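Long-range contacts in uncharacterized protein (Acinetobacter baumannii, PDB 4PAR), which probably cleaves DNA containing 5-hydroxymethylcytosine, as a modification-dependent restriction enzyme with a Vsr-like endonuclease part and an SRA-like part: residues F[50-55]-F[92-97]; F[72-77]-F[122-127]. The protein carries 3 engineered substitutions. All blocks are in the same frame, centred on the assembly; numbering follows the deposited sequence.

Contact 1. Residues F[50-55]-F[92-97]; sequences VRLSNK and IDEPLY
Glu94 OE2 is gripped twice by Ser53: the hydroxyl OG donates to it at 2.7 Å, and the backbone N of the same serine adds a weak bond to OE2 at 3.3 Å. OG meets OE2 on its syn side, 22° out of the carboxylate plane, whereas the N-H is poorly aligned, its angle at the hydrogen being 120°. Ser53 lies in the turn of the beta-hairpin that leads strand 45-51 into strand 57-64 of the mixed central sheet, in the nuclease part, of the PD-(D/E)XK clan. The 92-97 segment belongs instead to the loop joining the two short strands 85-87 and 97-99, so the carboxylate joins that loop to the hairpin turn. Glu94 CG is anti to its own carbonyl carbon (chi1 -58°), and from there the extended chain carries the carboxylate across to Ser53.

Leu52 lies against that carboxylate as well, crossing Glu94 obliquely with Leu52 CB 3.6 Å from Glu94 OE1. It slides past Pro95 in the opposite direction, and here the contact becomes apolar. Leu52 CD2 does most of the touching: it sits 3.6 Å from Pro95 CD and 3.7 Å from Glu94 CB, bridging the proline ring and the aliphatic root of the glutamate. Pro95 also packs on Ala58 and Thr60 of the neighbouring strand and on Ile120 of strand 119-124, which places its ring over the sheet. At the strand end of the contact, Val50 and Pro95 reach toward each other tip to tip, the CG2 branch of the valine lying 3.9 Å from Pro95 CG.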
loop_
_atom_site.group_PDB
_atom_site.type_symbol
_atom_site.label_atom_id
_atom_site.label_comp_id
_atom_site.label_asym_id
_atom_site.label_seq_id
_atom_site.Cartn_x
_atom_site.Cartn_y
_atom_site.Cartn_z
ATOM N N VAL F 50 16.912 10.417 14.492
ATOM C CA VAL F 50 18.166 10.401 15.247
ATOM C C VAL F 50 18.160 9.333 16.334
ATOM O O VAL F 50 17.104 8.860 16.741
ATOM C CB VAL F 50 18.449 11.755 15.891
ATOM C CG1 VAL F 50 18.492 12.832 14.827
ATOM C CG2 VAL F 50 17.390 12.070 16.927
ATOM N N ARG F 51 19.343 8.947 16.797
ATOM C CA ARG F 51 19.438 7.912 17.822
ATOM C C ARG F 51 19.962 8.478 19.126
ATOM O O ARG F 51 21.100 8.941 19.199
ATOM C CB ARG F 51 20.332 6.772 17.353
ATOM C CG ARG F 51 20.347 5.601 18.295
ATOM C CD ARG F 51 21.073 4.428 17.678
ATOM N NE ARG F 51 20.432 3.962 16.453
ATOM C CZ ARG F 51 19.391 3.136 16.429
ATOM N NH1 ARG F 51 18.865 2.696 17.565
ATOM N NH2 ARG F 51 18.875 2.752 15.269
ATOM N N LEU F 52 19.118 8.440 20.150
ATOM C CA LEU F 52 19.466 8.980 21.456
ATOM C C LEU F 52 20.451 8.086 22.186
ATOM O O LEU F 52 20.875 7.046 21.678
ATOM C CB LEU F 52 18.223 9.150 22.326
ATOM C CG LEU F 52 17.010 9.904 21.804
ATOM C CD1 LEU F 52 15.953 9.918 22.891
ATOM C CD2 LEU F 52 17.391 11.312 21.405
ATOM N N SER F 53 20.787 8.488 23.406
ATOM C CA SER F 53 21.732 7.746 24.232
ATOM C C SER F 53 21.280 6.335 24.531
ATOM O O SER F 53 22.108 5.446 24.658
ATOM C CB SER F 53 21.967 8.471 25.549
ATOM O OG SER F 53 22.511 9.763 25.322
ATOM N N ASN F 54 19.973 6.120 24.600
ATOM C CA ASN F 54 19.439 4.925 25.251
ATOM C C ASN F 54 19.143 3.655 24.473
ATOM O O ASN F 54 18.927 2.626 25.101
ATOM C CB ASN F 54 18.146 5.294 25.969
ATOM C CG ASN F 54 17.412 6.398 25.273
ATOM O OD1 ASN F 54 17.635 6.679 24.084
ATOM N ND2 ASN F 54 16.517 7.026 25.995
ATOM N N LYS F 55 19.260 3.719 23.143
ATOM C CA LYS F 55 18.620 2.835 22.151
ATOM C C LYS F 55 17.288 3.344 21.595
ATOM O O LYS F 55 16.728 2.733 20.698
ATOM C CB LYS F 55 18.306 1.430 22.673
ATOM C CG LYS F 55 16.960 1.328 23.421
ATOM C CD LYS F 55 16.653 -0.094 23.830
ATOM C CE LYS F 55 15.394 -0.194 24.723
ATOM N NZ LYS F 55 15.575 0.145 26.168
ATOM N N ILE F 92 20.772 16.922 27.337
ATOM C CA ILE F 92 20.521 18.338 27.067
ATOM C C ILE F 92 20.505 18.670 25.567
ATOM O O ILE F 92 19.695 19.480 25.108
ATOM C CB ILE F 92 21.570 19.224 27.807
ATOM C CG1 ILE F 92 21.303 20.715 27.582
ATOM C CG2 ILE F 92 22.999 18.846 27.416
ATOM C CD1 ILE F 92 22.200 21.622 28.406
ATOM N N ASP F 93 21.380 18.015 24.810
ATOM C CA ASP F 93 21.517 18.252 23.375
ATOM C C ASP F 93 20.691 17.288 22.515
ATOM O O ASP F 93 20.878 17.217 21.300
ATOM C CB ASP F 93 22.991 18.203 22.969
ATOM C CG ASP F 93 23.571 19.592 22.730
ATOM O OD1 ASP F 93 22.886 20.417 22.084
ATOM O OD2 ASP F 93 24.699 19.863 23.196
ATOM N N GLU F 94 19.809 16.523 23.150
ATOM C CA GLU F 94 18.981 15.561 22.428
ATOM C C GLU F 94 17.515 16.001 22.411
ATOM O O GLU F 94 17.072 16.712 23.311
ATOM C CB GLU F 94 19.113 14.178 23.066
ATOM C CG GLU F 94 20.533 13.653 23.109
ATOM C CD GLU F 94 20.613 12.265 23.706
ATOM O OE1 GLU F 94 19.591 11.804 24.258
ATOM O OE2 GLU F 94 21.691 11.638 23.623
ATOM N N PRO F 95 16.758 15.590 21.377
ATOM C CA PRO F 95 15.368 16.039 21.223
ATOM C C PRO F 95 14.454 15.608 22.367
ATOM O O PRO F 95 14.778 14.683 23.108
ATOM C CB PRO F 95 14.932 15.381 19.911
ATOM C CG PRO F 95 15.855 14.237 19.732
ATOM C CD PRO F 95 17.161 14.690 20.282
ATOM N N LEU F 96 13.329 16.297 22.516
ATOM C CA LEU F 96 12.369 15.980 23.568
ATOM C C LEU F 96 11.368 14.912 23.127
ATOM O O LEU F 96 10.695 14.297 23.956
ATOM C CB LEU F 96 11.615 17.242 24.001
ATOM C CG LEU F 96 12.255 18.270 24.939
ATOM C CD1 LEU F 96 13.763 18.171 24.975
ATOM C CD2 LEU F 96 11.835 19.671 24.527
ATOM N N TYR F 97 11.279 14.684 21.821
ATOM C CA TYR F 97 10.247 13.806 21.280
ATOM C C TYR F 97 10.849 12.525 20.753
ATOM O O TYR F 97 11.800 12.559 19.976
ATOM C CB TYR F 97 9.470 14.496 20.158
ATOM C CG TYR F 97 8.762 15.766 20.561
ATOM C CD1 TYR F 97 9.435 16.979 20.570
ATOM C CD2 TYR F 97 7.418 15.757 20.913
ATOM C CE1 TYR F 97 8.799 18.146 20.925
ATOM C CE2 TYR F 97 6.770 16.923 21.271
ATOM C CZ TYR F 97 7.469 18.116 21.276
ATOM O OH TYR F 97 6.848 19.290 21.627
#

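Contact 2. Residues F[72-77]-F[122-127]; sequences EVDEGH and RVNVFK
Glu72 CG is anti to its backbone N (chi1 177°), while Arg122 CG stands beside its backbone N (chi1 -79°) on a chain that then runs extended to NE; by these routes the two side chains come to lie side by side, pointing the same way. Their salt bridge joins Arg122 NE to Glu72 OE1 at 3.1 Å. As a hydrogen bond it is weak, and the guanidinium and carboxylate planes are 50° apart. The stronger partner is Leu96 N, which donates to Glu72 OE2 from the loop that packs over the face carrying Glu72 and Arg122.

The backbones form a parallel ladder between the neighbouring strands 69-74 and 119-124 of the five-stranded mixed sheet of the PD-(D/E)XK-like nuclease part. Val123 bonds to the residues flanking Val73, donating from N to Glu72 O at 2.9 Å and accepting at O from Asp74 N at 2.8 Å. A weak but nearly straight bond from Val125 N to Asp74 O, 3.3 Å, extends the pattern. Val73 and Val123 share one face, where both touch Val29 of helix 26-37 and Val123 also Gln142 and Ile146 of helix 136-159. On the other face Asp74 OD2 lies 3.6 Å from Asn124 ND2 without a hydrogen bond.

Where the strands end, the contacts turn apolar. Val73 and Val125 cross at about a right angle, CG1 to CG1 at 3.9 Å. Glu75, whose OE2 accepts from Tyr25 N, joins through its aliphatic atoms, CG 3.9 Å from Val125 CG2 and CB 3.6 Å from Phe126 CE2.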
loop_
_atom_site.group_PDB
_atom_site.type_symbol
_atom_site.label_atom_id
_atom_site.label_comp_id
_atom_site.label_asym_id
_atom_site.label_seq_id
_atom_site.Cartn_x
_atom_site.Cartn_y
_atom_site.Cartn_z
ATOM N N GLU F 72 14.050 21.909 16.824
ATOM C CA GLU F 72 12.910 21.166 17.329
ATOM C C GLU F 72 11.817 22.118 17.807
ATOM O O GLU F 72 12.076 23.028 18.603
ATOM C CB GLU F 72 13.344 20.256 18.474
ATOM C CG GLU F 72 12.216 19.487 19.117
ATOM C CD GLU F 72 12.663 18.719 20.342
ATOM O OE1 GLU F 72 13.289 19.330 21.234
ATOM O OE2 GLU F 72 12.394 17.502 20.408
ATOM N N VAL F 73 10.603 21.916 17.311
ATOM C CA VAL F 73 9.448 22.610 17.853
ATOM C C VAL F 73 8.996 21.936 19.150
ATOM O O VAL F 73 8.737 20.726 19.170
ATOM C CB VAL F 73 8.279 22.631 16.848
ATOM C CG1 VAL F 73 7.005 23.087 17.534
ATOM C CG2 VAL F 73 8.621 23.520 15.653
ATOM N N ASP F 74 8.938 22.709 20.236
ATOM C CA ASP F 74 8.408 22.216 21.504
ATOM C C ASP F 74 6.974 22.678 21.691
ATOM O O ASP F 74 6.687 23.872 21.773
ATOM C CB ASP F 74 9.252 22.677 22.705
ATOM C CG ASP F 74 8.791 22.043 24.039
ATOM O OD1 ASP F 74 7.720 21.393 24.073
ATOM O OD2 ASP F 74 9.501 22.199 25.058
ATOM N N GLU F 75 6.093 21.698 21.674
ATOM C CA GLU F 75 4.750 21.802 22.155
ATOM C C GLU F 75 4.652 20.882 23.339
ATOM O O GLU F 75 4.143 21.237 24.377
ATOM C CB GLU F 75 3.802 21.305 21.096
ATOM C CG GLU F 75 4.213 21.682 19.698
ATOM C CD GLU F 75 3.210 21.220 18.678
ATOM O OE1 GLU F 75 2.286 20.500 19.062
ATOM O OE2 GLU F 75 3.340 21.568 17.500
ATOM N N GLY F 76 5.143 19.666 23.176
ATOM C CA GLY F 76 5.159 18.753 24.288
ATOM C C GLY F 76 3.793 18.423 24.818
ATOM O O GLY F 76 3.135 19.260 25.382
ATOM N N HIS F 77 3.347 17.199 24.643
ATOM C CA HIS F 77 2.181 16.749 25.352
ATOM C C HIS F 77 0.913 16.578 24.593
ATOM O O HIS F 77 0.087 15.756 24.983
ATOM C CB HIS F 77 1.930 17.622 26.565
ATOM C CG HIS F 77 2.674 17.176 27.800
ATOM N ND1 HIS F 77 2.800 15.887 28.140
ATOM C CD2 HIS F 77 3.318 17.905 28.790
ATOM C CE1 HIS F 77 3.503 15.794 29.279
ATOM N NE2 HIS F 77 3.817 17.028 29.676
ATOM N N ARG F 122 15.620 25.027 20.223
ATOM C CA ARG F 122 14.212 24.742 20.425
ATOM C C ARG F 122 13.347 25.960 20.162
ATOM O O ARG F 122 13.799 27.099 20.282
ATOM C CB ARG F 122 13.978 24.216 21.840
ATOM C CG ARG F 122 14.339 22.760 21.967
ATOM C CD ARG F 122 14.162 22.217 23.367
ATOM N NE ARG F 122 14.807 20.913 23.463
ATOM C CZ ARG F 122 16.084 20.740 23.782
ATOM N NH1 ARG F 122 16.850 21.789 24.065
ATOM N NH2 ARG F 122 16.594 19.519 23.830
ATOM N N VAL F 123 12.102 25.713 19.771
ATOM C CA VAL F 123 11.143 26.797 19.653
ATOM C C VAL F 123 9.915 26.514 20.511
ATOM O O VAL F 123 9.204 25.542 20.279
ATOM C CB VAL F 123 10.728 27.018 18.206
ATOM C CG1 VAL F 123 9.842 28.260 18.101
ATOM C CG2 VAL F 123 11.964 27.154 17.326
ATOM N N ASN F 124 9.677 27.366 21.505
ATOM C CA ASN F 124 8.563 27.174 22.424
ATOM C C ASN F 124 7.335 27.929 21.964
ATOM O O ASN F 124 7.308 29.160 21.974
ATOM C CB ASN F 124 8.949 27.618 23.831
ATOM C CG ASN F 124 10.214 26.960 24.312
ATOM O OD1 ASN F 124 11.302 27.516 24.175
ATOM N ND2 ASN F 124 10.085 25.759 24.864
ATOM N N VAL F 125 6.314 27.177 21.570
ATOM C CA VAL F 125 5.146 27.748 20.921
ATOM C C VAL F 125 3.975 28.016 21.861
ATOM O O VAL F 125 2.949 28.544 21.440
ATOM C CB VAL F 125 4.671 26.828 19.806
ATOM C CG1 VAL F 125 5.790 26.624 18.799
ATOM C CG2 VAL F 125 4.227 25.502 20.392
ATOM N N PHE F 126 4.124 27.661 23.133
ATOM C CA PHE F 126 3.042 27.863 24.088
ATOM C C PHE F 126 3.481 28.723 25.264
ATOM O O PHE F 126 4.488 28.436 25.911
ATOM C CB PHE F 126 2.516 26.519 24.593
ATOM C CG PHE F 126 1.876 25.681 23.525
ATOM C CD1 PHE F 126 1.155 26.269 22.504
ATOM C CD2 PHE F 126 2.000 24.306 23.539
ATOM C CE1 PHE F 126 0.569 25.498 21.520
ATOM C CE2 PHE F 126 1.417 23.530 22.565
ATOM C CZ PHE F 126 0.702 24.124 21.551
ATOM N N LYS F 127 2.724 29.783 25.534
ATOM C CA LYS F 127 2.996 30.628 26.686
ATOM C C LYS F 127 2.546 29.904 27.953
ATOM O O LYS F 127 3.372 29.468 28.754
ATOM C CB LYS F 127 2.307 31.997 26.551
ATOM C CG LYS F 127 0.872 31.974 26.031
ATOM C CD LYS F 127 0.169 33.305 26.291
ATOM C CE LYS F 127 -1.319 33.231 25.962
ATOM N NZ LYS F 127 -2.026 34.487 26.331
#

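From the N terminus, the chain passes segment 50-55, then 72-77, then 92-97, where contact 1 closes its loop back to the hairpin turn; at 122-127 contact 2 closes a second loop back to 72-77. The segments alternate, so the two loops cross rather than nest. Contact 1 ties the 92-97 loop to the sheet at strand 45-51, and contact 2 adds strand 119-124 at the sheet's far side, alongside strand 69-74. Their centres are about 16 Å apart, yet they touch: Tyr97 OH lies close to Gly76 N and Glu75 N, at doubtfully short separations, and Arg122 NH2 makes a weak hydrogen bond to Glu94 O.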